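SAM-dependent O-methyltransferase (Leptospira interrogans, PDB 2HNK) transfers methyl groups from S-adenosylmethionine to oxygen atoms of acceptor molecules, as an O-methyltransferase with a modified Rossmann fold. Local coordinates at the interface of chains A and B. Residues are numbered along the deposited sequence; one frame, centred on the assembly and turned at random. Chains: chain A/B, SAM-dependent O-methyltransferase.

Contact 1: the interface of chains A and B. Residues chain A 8, 13, 220-222; chain B 4-5, 220.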
ATOM      1  N   LEU A   8      14.910  -6.495   9.412  1.00 37.63           N
ATOM      2  CA  LEU A   8      15.689  -5.531   8.667  1.00 37.59           C
ATOM      3  C   LEU A   8      17.013  -5.272   9.342  1.00 37.52           C
ATOM      4  O   LEU A   8      17.114  -5.290  10.565  1.00 37.60           O
ATOM      5  CB  LEU A   8      14.914  -4.228   8.479  1.00 37.45           C
ATOM      6  CG  LEU A   8      13.716  -4.305   7.531  1.00 37.44           C
ATOM      7  CD1 LEU A   8      13.008  -2.973   7.510  1.00 37.38           C
ATOM      8  CD2 LEU A   8      14.141  -4.703   6.128  1.00 37.21           C
ATOM      9  N   GLU A  13      18.361  -2.108   4.670  1.00 32.49           N
ATOM     10  CA  GLU A  13      17.741  -0.793   4.473  1.00 32.61           C
ATOM     11  C   GLU A  13      18.479   0.045   3.434  1.00 32.06           C
ATOM     12  O   GLU A  13      17.853   0.745   2.634  1.00 31.96           O
ATOM     13  CB  GLU A  13      17.609  -0.035   5.794  1.00 32.27           C
ATOM     14  CG  GLU A  13      16.429  -0.526   6.632  1.00 33.57           C
ATOM     15  CD  GLU A  13      16.221   0.243   7.926  1.00 34.33           C
ATOM     16  OE1 GLU A  13      16.944   1.236   8.181  1.00 36.86           O
ATOM     17  OE2 GLU A  13      15.316  -0.159   8.697  1.00 36.74           O
ATOM     18  N   PRO A 220       4.032  -2.392   8.606  1.00 26.32           N
ATOM     19  CA  PRO A 220       5.225  -2.102   9.417  1.00 26.48           C
ATOM     20  C   PRO A 220       6.328  -1.332   8.682  1.00 26.43           C
ATOM     21  O   PRO A 220       7.494  -1.701   8.754  1.00 26.98           O
ATOM     22  CB  PRO A 220       5.708  -3.490   9.862  1.00 26.50           C
ATOM     23  CG  PRO A 220       5.176  -4.430   8.860  1.00 26.85           C
ATOM     24  CD  PRO A 220       3.972  -3.805   8.185  1.00 26.38           C
ATOM     25  N   ILE A 221       5.965  -0.261   7.993  1.00 26.28           N
ATOM     26  CA  ILE A 221       6.950   0.640   7.418  1.00 26.29           C
ATOM     27  C   ILE A 221       7.069   1.848   8.353  1.00 25.97           C
ATOM     28  O   ILE A 221       6.083   2.237   8.997  1.00 26.01           O
ATOM     29  CB  ILE A 221       6.591   1.044   5.945  1.00 26.85           C
ATOM     30  CG1 ILE A 221       7.706   1.888   5.303  1.00 27.07           C
ATOM     31  CG2 ILE A 221       5.227   1.745   5.866  1.00 26.20           C
ATOM     32  CD1 ILE A 221       7.629   1.963   3.769  1.00 26.80           C
ATOM     33  N   ALA A 222       8.275   2.408   8.449  1.00 25.04           N
ATOM     34  CA  ALA A 222       8.544   3.560   9.304  1.00 24.63           C
ATOM     35  C   ALA A 222       8.163   3.246  10.757  1.00 24.30           C
ATOM     36  O   ALA A 222       8.648   2.270  11.311  1.00 24.16           O
ATOM     37  CB  ALA A 222       7.813   4.794   8.777  1.00 24.61           C
TER
ATOM     38  N   LYS B   4      15.459   3.095   9.620  1.00 41.75           N
ATOM     39  CA  LYS B   4      14.302   3.812   9.076  1.00 41.12           C
ATOM     40  C   LYS B   4      12.977   3.191   9.499  1.00 40.36           C
ATOM     41  O   LYS B   4      11.975   3.883   9.603  1.00 40.83           O
ATOM     42  CB  LYS B   4      14.383   3.892   7.545  1.00 41.10           C
ATOM     43  CG  LYS B   4      15.343   4.957   7.043  1.00 41.45           C
ATOM     44  CD  LYS B   4      15.884   4.629   5.658  1.00 41.80           C
ATOM     45  CE  LYS B   4      16.633   5.819   5.078  1.00 41.29           C
ATOM     46  NZ  LYS B   4      17.192   5.512   3.741  1.00 41.52           N
ATOM     47  N   ASN B   5      12.980   1.885   9.737  1.00 39.53           N
ATOM     48  CA  ASN B   5      11.770   1.162  10.081  1.00 38.48           C
ATOM     49  C   ASN B   5      11.853   0.597  11.478  1.00 38.22           C
ATOM     50  O   ASN B   5      12.921   0.189  11.934  1.00 37.99           O
ATOM     51  CB  ASN B   5      11.508   0.040   9.078  1.00 38.34           C
ATOM     52  CG  ASN B   5      11.419   0.545   7.657  1.00 37.97           C
ATOM     53  OD1 ASN B   5      10.388   1.072   7.237  1.00 36.37           O
ATOM     54  ND2 ASN B   5      12.508   0.393   6.902  1.00 37.40           N
ATOM     55  N   PRO B 220       8.774  -3.007   3.340  1.00 25.53           N
ATOM     56  CA  PRO B 220       9.335  -4.118   4.116  1.00 25.63           C
ATOM     57  C   PRO B 220       8.279  -4.911   4.894  1.00 25.81           C
ATOM     58  O   PRO B 220       8.406  -5.135   6.101  1.00 25.91           O
ATOM     59  CB  PRO B 220      10.352  -3.432   5.034  1.00 25.50           C
ATOM     60  CG  PRO B 220       9.809  -2.043   5.231  1.00 26.10           C
ATOM     61  CD  PRO B 220       9.000  -1.700   3.993  1.00 25.64           C
TER
HETATM   62  O   HOH W   1      14.783  -1.965  11.242  1.00 50.64           O
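The loop at A:Leu8, helix 10-18 and the loop linking strands 214-219 and 225-230 of chain A receive the N-terminal segment of chain B, with B:Pro220 from the equivalent loop beside them. In this O-methyltransferase with a modified Rossmann fold, two copies thus exchange N-terminal segments, an arrangement that may reflect a physiological dimer. A:Glu13 suits its place because a carboxylate can accept from consecutive backbone amides. A:Glu13 OE1 takes a nearly straight bond (172° at H) from B:Lys4 N at 2.8 Å, on the syn side but tilted from the carboxylate plane. A:Glu13 OE2 is approached from above that plane by B:Asn5 N at 3.3 Å, with a weak contribution from the amide ND2. An extended chain beyond CG carries the carboxylate out to these donors. Water 1 also joins OE2 to B:Asn5 O.

B:Asn5 offers a donor and an acceptor at once. With CG beside its own backbone N (chi1 -57°), the side chain runs past that of A:Glu13 in the opposite direction, amide and carboxylate planes 80° apart. The carbonyl B:Asn5 OD1 points the other way and accepts from A:Ala222 N at 2.8 Å, fixing the rotation of the amide. A:Leu8 puts its CD1 branch 3.7 Å from B:Pro220 CB and reaches B:Asn5 CB. On the same ring, A:Ile221 CD1 meets B:Pro220 CD at 3.9 Å, the two side chains running nearly perpendicular; the rigid ring gives both branched residues a firm apolar surface.

Contact 2: the interface of chains A and B. Residues chain A 183, 185-186, 220, 222-223; chain B 6, 8, 12.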
ATOM      1  N   LEU A 183       2.334   2.439  15.375  1.00 22.79           N
ATOM      2  CA  LEU A 183       3.060   1.537  16.258  1.00 23.72           C
ATOM      3  C   LEU A 183       3.797   2.286  17.370  1.00 24.28           C
ATOM      4  O   LEU A 183       4.145   1.694  18.382  1.00 24.02           O
ATOM      5  CB  LEU A 183       3.978   0.580  15.464  1.00 23.32           C
ATOM      6  CG  LEU A 183       3.212  -0.432  14.591  1.00 23.38           C
ATOM      7  CD1 LEU A 183       4.130  -1.282  13.729  1.00 22.58           C
ATOM      8  CD2 LEU A 183       2.273  -1.317  15.427  1.00 22.87           C
ATOM      9  N   ASP A 185       6.785   3.468  18.193  1.00 28.32           N
ATOM     10  CA  ASP A 185       8.044   2.938  18.724  1.00 28.99           C
ATOM     11  C   ASP A 185       7.850   1.626  19.500  1.00 28.86           C
ATOM     12  O   ASP A 185       8.693   1.223  20.298  1.00 28.68           O
ATOM     13  CB  ASP A 185       8.744   4.005  19.573  1.00 29.90           C
ATOM     14  CG  ASP A 185      10.189   3.665  19.886  1.00 32.15           C
ATOM     15  OD1 ASP A 185      10.917   3.194  18.990  1.00 34.09           O
ATOM     16  OD2 ASP A 185      10.597   3.878  21.047  1.00 37.16           O
ATOM     17  N   GLY A 186       6.723   0.969  19.258  1.00 28.71           N
ATOM     18  CA  GLY A 186       6.401  -0.288  19.911  1.00 28.50           C
ATOM     19  C   GLY A 186       5.637  -0.140  21.210  1.00 28.22           C
ATOM     20  O   GLY A 186       5.151  -1.134  21.757  1.00 28.37           O
ATOM     21  N   PRO A 220       4.032  -2.392   8.606  1.00 26.32           N
ATOM     22  CA  PRO A 220       5.225  -2.102   9.417  1.00 26.48           C
ATOM     23  C   PRO A 220       6.328  -1.332   8.682  1.00 26.43           C
ATOM     24  O   PRO A 220       7.494  -1.701   8.754  1.00 26.98           O
ATOM     25  CB  PRO A 220       5.708  -3.490   9.862  1.00 26.50           C
ATOM     26  CG  PRO A 220       5.176  -4.430   8.860  1.00 26.85           C
ATOM     27  CD  PRO A 220       3.972  -3.805   8.185  1.00 26.38           C
ATOM     28  N   ALA A 222       8.275   2.408   8.449  1.00 25.04           N
ATOM     29  CA  ALA A 222       8.544   3.560   9.304  1.00 24.63           C
ATOM     30  C   ALA A 222       8.163   3.246  10.757  1.00 24.30           C
ATOM     31  O   ALA A 222       8.648   2.270  11.311  1.00 24.16           O
ATOM     32  CB  ALA A 222       7.813   4.794   8.777  1.00 24.61           C
ATOM     33  N   ASP A 223       7.280   4.043  11.352  1.00 23.79           N
ATOM     34  CA  ASP A 223       6.824   3.819  12.731  1.00 23.75           C
ATOM     35  C   ASP A 223       5.404   3.209  12.754  1.00 23.35           C
ATOM     36  O   ASP A 223       4.630   3.392  13.705  1.00 22.91           O
ATOM     37  CB  ASP A 223       6.899   5.143  13.510  1.00 23.87           C
ATOM     38  CG  ASP A 223       6.654   4.980  15.009  1.00 24.89           C
ATOM     39  OD1 ASP A 223       7.186   4.037  15.642  1.00 24.11           O
ATOM     40  OD2 ASP A 223       5.928   5.833  15.556  1.00 26.79           O
TER
ATOM     41  N   ILE B   6      10.704   0.585  12.145  1.00 37.65           N
ATOM     42  CA  ILE B   6      10.551   0.040  13.477  1.00 37.14           C
ATOM     43  C   ILE B   6      11.095  -1.392  13.573  1.00 37.20           C
ATOM     44  O   ILE B   6      10.893  -2.204  12.674  1.00 36.89           O
ATOM     45  CB  ILE B   6       9.056   0.101  13.914  1.00 37.13           C
ATOM     46  CG1 ILE B   6       8.889  -0.270  15.396  1.00 36.61           C
ATOM     47  CG2 ILE B   6       8.163  -0.751  12.982  1.00 36.33           C
ATOM     48  CD1 ILE B   6       7.601   0.213  16.008  1.00 34.77           C
ATOM     49  N   LEU B   8      10.664  -4.887  14.771  1.00 37.33           N
ATOM     50  CA  LEU B   8       9.529  -5.713  15.140  1.00 37.32           C
ATOM     51  C   LEU B   8       9.937  -6.799  16.110  1.00 37.23           C
ATOM     52  O   LEU B   8      10.995  -7.405  15.965  1.00 37.44           O
ATOM     53  CB  LEU B   8       8.879  -6.337  13.903  1.00 37.17           C
ATOM     54  CG  LEU B   8       8.194  -5.353  12.959  1.00 37.31           C
ATOM     55  CD1 LEU B   8       7.906  -6.027  11.638  1.00 37.89           C
ATOM     56  CD2 LEU B   8       6.920  -4.801  13.570  1.00 36.93           C
ATOM     57  N   LEU B  12       5.032  -7.268  19.375  1.00 33.60           N
ATOM     58  CA  LEU B  12       4.528  -6.205  18.516  1.00 33.02           C
ATOM     59  C   LEU B  12       3.804  -6.773  17.289  1.00 32.56           C
ATOM     60  O   LEU B  12       2.828  -6.189  16.818  1.00 31.98           O
ATOM     61  CB  LEU B  12       5.663  -5.244  18.123  1.00 32.94           C
ATOM     62  CG  LEU B  12       5.388  -3.903  17.419  1.00 33.55           C
ATOM     63  CD1 LEU B  12       4.345  -3.013  18.141  1.00 32.68           C
ATOM     64  CD2 LEU B  12       6.687  -3.145  17.224  1.00 33.08           C
TER
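B:Ile6, in the N-terminal segment of chain B, is tied to chain A by a backbone hydrogen bond: its N donates to A:Ala222 O at 2.8 Å. The backbone carbonyl of A:Ala222 does the binding, while its small CB points away from B:Ile6.

Apolar packing surrounds this bond. B:Ile6 turns CG1 away from its backbone N (chi1 -171°), which sends CD1 toward A:Leu183 and the turn at A:Asp185 and A:Gly186. B:Ile6 CD1 lies 3.7 Å from A:Leu183 CB, the two side chains meeting nearly at a right angle, while CG2 faces A:Leu183 CD1. B:Leu12 brings CD1 to A:Leu183 CD2 and, at 3.8 Å, to A:Gly186 CA, where the lack of a side chain lets the leucine come close to the backbone. B:Leu8 CD1 rests on A:Pro220 CB at 3.8 Å.

A polar bond within chain A supports this surface. A:Asp223 OD1, which also borders B:Ile6 CD1, uses its syn lone pair to accept from A:Asp185 N at 2.6 Å, bracing the turn against which B:Ile6 packs. The patch joins the 3-10 helix 184-189 and the loop between strands 214-219 and 225-230 of chain A to the start of chain B and its helix 10-18.

Contact 3: the interface of chains A and B. Residues chain A 47, 51, 54, 219, 227; chain B 51, 217, 219, 227.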
ATOM      1  N   GLU A  47      11.750   6.787   1.748  1.00 28.65           N
ATOM      2  CA  GLU A  47      11.014   5.552   1.493  1.00 27.59           C
ATOM      3  C   GLU A  47       9.522   5.688   1.813  1.00 26.52           C
ATOM      4  O   GLU A  47       8.676   5.224   1.044  1.00 26.01           O
ATOM      5  CB  GLU A  47      11.599   4.392   2.319  1.00 27.74           C
ATOM      6  CG  GLU A  47      12.959   3.861   1.856  1.00 28.74           C
ATOM      7  CD  GLU A  47      14.150   4.607   2.445  1.00 30.99           C
ATOM      8  OE1 GLU A  47      15.282   4.103   2.315  1.00 32.05           O
ATOM      9  OE2 GLU A  47      13.974   5.691   3.040  1.00 32.05           O
ATOM     10  N   PHE A  51       6.205   5.809  -0.797  1.00 23.19           N
ATOM     11  CA  PHE A  51       5.062   4.960  -0.485  1.00 23.13           C
ATOM     12  C   PHE A  51       3.765   5.788  -0.556  1.00 23.11           C
ATOM     13  O   PHE A  51       2.774   5.356  -1.142  1.00 22.61           O
ATOM     14  CB  PHE A  51       5.248   4.346   0.907  1.00 22.76           C
ATOM     15  CG  PHE A  51       4.130   3.423   1.337  1.00 22.84           C
ATOM     16  CD1 PHE A  51       3.750   2.338   0.551  1.00 22.62           C
ATOM     17  CD2 PHE A  51       3.491   3.617   2.546  1.00 22.43           C
ATOM     18  CE1 PHE A  51       2.743   1.472   0.962  1.00 21.90           C
ATOM     19  CE2 PHE A  51       2.483   2.749   2.972  1.00 23.44           C
ATOM     20  CZ  PHE A  51       2.114   1.670   2.177  1.00 22.17           C
ATOM     21  N   ILE A  54       3.096   6.742  -4.281  1.00 24.87           N
ATOM     22  CA  ILE A  54       2.501   5.665  -5.053  1.00 24.68           C
ATOM     23  C   ILE A  54       1.045   5.378  -4.673  1.00 24.46           C
ATOM     24  O   ILE A  54       0.214   5.152  -5.555  1.00 24.05           O
ATOM     25  CB  ILE A  54       3.400   4.386  -5.054  1.00 25.17           C
ATOM     26  CG1 ILE A  54       3.302   3.685  -6.415  1.00 26.28           C
ATOM     27  CG2 ILE A  54       3.053   3.433  -3.901  1.00 25.14           C
ATOM     28  CD1 ILE A  54       4.440   2.738  -6.714  1.00 26.99           C
ATOM     29  N   VAL A 219       0.681  -1.497   8.157  1.00 25.01           N
ATOM     30  CA  VAL A 219       1.926  -1.797   7.464  1.00 25.25           C
ATOM     31  C   VAL A 219       3.124  -1.427   8.352  1.00 25.68           C
ATOM     32  O   VAL A 219       3.224  -0.292   8.814  1.00 25.56           O
ATOM     33  CB  VAL A 219       1.987  -1.050   6.082  1.00 25.01           C
ATOM     34  CG1 VAL A 219       3.211  -1.454   5.293  1.00 24.29           C
ATOM     35  CG2 VAL A 219       0.727  -1.332   5.257  1.00 24.70           C
ATOM     36  N   LEU A 227      -3.296   1.840   6.595  1.00 21.91           N
ATOM     37  CA  LEU A 227      -4.165   2.167   5.471  1.00 22.30           C
ATOM     38  C   LEU A 227      -5.590   1.832   5.898  1.00 22.46           C
ATOM     39  O   LEU A 227      -5.898   0.679   6.181  1.00 22.34           O
ATOM     40  CB  LEU A 227      -3.764   1.394   4.214  1.00 21.90           C
ATOM     41  CG  LEU A 227      -2.297   1.526   3.798  1.00 21.95           C
ATOM     42  CD1 LEU A 227      -2.011   0.731   2.517  1.00 21.07           C
ATOM     43  CD2 LEU A 227      -1.901   2.999   3.668  1.00 19.78           C
TER
ATOM     44  N   PHE B  51      -3.108  -6.622   3.311  1.00 22.58           N
ATOM     45  CA  PHE B  51      -2.428  -5.614   2.520  1.00 22.34           C
ATOM     46  C   PHE B  51      -2.849  -5.716   1.051  1.00 22.25           C
ATOM     47  O   PHE B  51      -3.202  -4.714   0.434  1.00 21.65           O
ATOM     48  CB  PHE B  51      -0.915  -5.774   2.709  1.00 22.46           C
ATOM     49  CG  PHE B  51      -0.081  -4.713   2.032  1.00 22.84           C
ATOM     50  CD1 PHE B  51      -0.275  -3.359   2.311  1.00 21.91           C
ATOM     51  CD2 PHE B  51       0.933  -5.079   1.148  1.00 22.24           C
ATOM     52  CE1 PHE B  51       0.506  -2.391   1.703  1.00 20.90           C
ATOM     53  CE2 PHE B  51       1.718  -4.111   0.533  1.00 22.57           C
ATOM     54  CZ  PHE B  51       1.502  -2.763   0.815  1.00 22.54           C
ATOM     55  N   SER B 217       7.591   1.431  -4.965  1.00 24.94           N
ATOM     56  CA  SER B 217       7.718   1.505  -3.521  1.00 24.49           C
ATOM     57  C   SER B 217       7.984   0.100  -2.991  1.00 24.47           C
ATOM     58  O   SER B 217       7.168  -0.801  -3.180  1.00 24.71           O
ATOM     59  CB  SER B 217       6.465   2.104  -2.883  1.00 24.29           C
ATOM     60  OG  SER B 217       6.609   2.159  -1.474  1.00 23.64           O
ATOM     61  N   VAL B 219       8.184  -2.135   0.021  1.00 24.94           N
ATOM     62  CA  VAL B 219       7.610  -2.121   1.356  1.00 24.91           C
ATOM     63  C   VAL B 219       8.185  -3.286   2.158  1.00 25.06           C
ATOM     64  O   VAL B 219       8.107  -4.427   1.715  1.00 24.61           O
ATOM     65  CB  VAL B 219       6.062  -2.254   1.263  1.00 24.98           C
ATOM     66  CG1 VAL B 219       5.414  -2.166   2.636  1.00 24.00           C
ATOM     67  CG2 VAL B 219       5.493  -1.205   0.323  1.00 24.97           C
ATOM     68  N   LEU B 227       5.616  -2.368  -4.754  1.00 21.91           N
ATOM     69  CA  LEU B 227       4.466  -1.794  -5.428  1.00 22.20           C
ATOM     70  C   LEU B 227       5.011  -1.081  -6.646  1.00 22.51           C
ATOM     71  O   LEU B 227       5.726  -0.086  -6.519  1.00 22.40           O
ATOM     72  CB  LEU B 227       3.731  -0.829  -4.493  1.00 22.01           C
ATOM     73  CG  LEU B 227       3.224  -1.458  -3.184  1.00 21.58           C
ATOM     74  CD1 LEU B 227       2.499  -0.441  -2.325  1.00 20.97           C
ATOM     75  CD2 LEU B 227       2.336  -2.683  -3.461  1.00 20.97           C
TER
HETATM   76  O   HOH W   2       8.878   3.384  -0.909  1.00 18.06           O
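A:Val219 and B:Val219 meet near the two-fold axis of this pair of modified Rossmann-fold methyltransferases, each at the end of strand 214-219. Their side chains run nearly perpendicular, and the CG1 methyls touch at 3.5 Å; CG1 is anti to the backbone N in both copies (chi1 -175° in A:Val219). A compact branched residue fits here, since the second methyl serves another neighbour. A:Val219 CG2 lies 3.7 Å from CD1 of the B:Phe51 ring, and in the twin relation B:Val219 CG2 reaches A:Phe51 CE1 at 3.9 Å.

Each phenylalanine projects from helix 46-59, and its flat ring packs against the valine and leucine side chains of the partner's strands 214-219 and 225-230. The A:Phe51 ring takes B:Leu227 CD1 at its edge and in its plane, 3.8 Å from CE1, while the two side chains lie oblique to one another. The twin is looser: A:Leu227 CD1 is 4.1 Å from B:Phe51 CE1.

Along the same helix, A:Ile54 lays its CG2 branch against B:Ser217 CB at 3.8 Å, adding apolar cover beside the strand. B:Ser217 is small enough to sit against the helix backbone near A:Phe51 CA. The hydroxyl B:Ser217 OG, anti to the backbone N (chi1 180°), is directed to water 2, at 2.6 Å. Water 2 also contacts A:Glu47 O at 2.7 Å, so that a serine hydroxyl and a helix carbonyl are linked across the chains at the border of the apolar core.

Contact 1 and contact 2 are neighbours, with centres of their C-alpha atoms about 8 Å apart, and share A:Pro220 and A:Ala222. Contact 3 lies about 11 Å from contact 1 and about 15 Å from contact 2 by the same measure. The chain leads from one to the next: strand 214-219 carries A:Val219 and, in the other copy, B:Val219 of contact 3, and the loop directly after it serves the other two. Because the interface is two-fold symmetric, every contact recurs with chains exchanged. A central helix-and-strand core is thereby extended by reciprocal N-terminal segments, which would be consistent with a stable dimer.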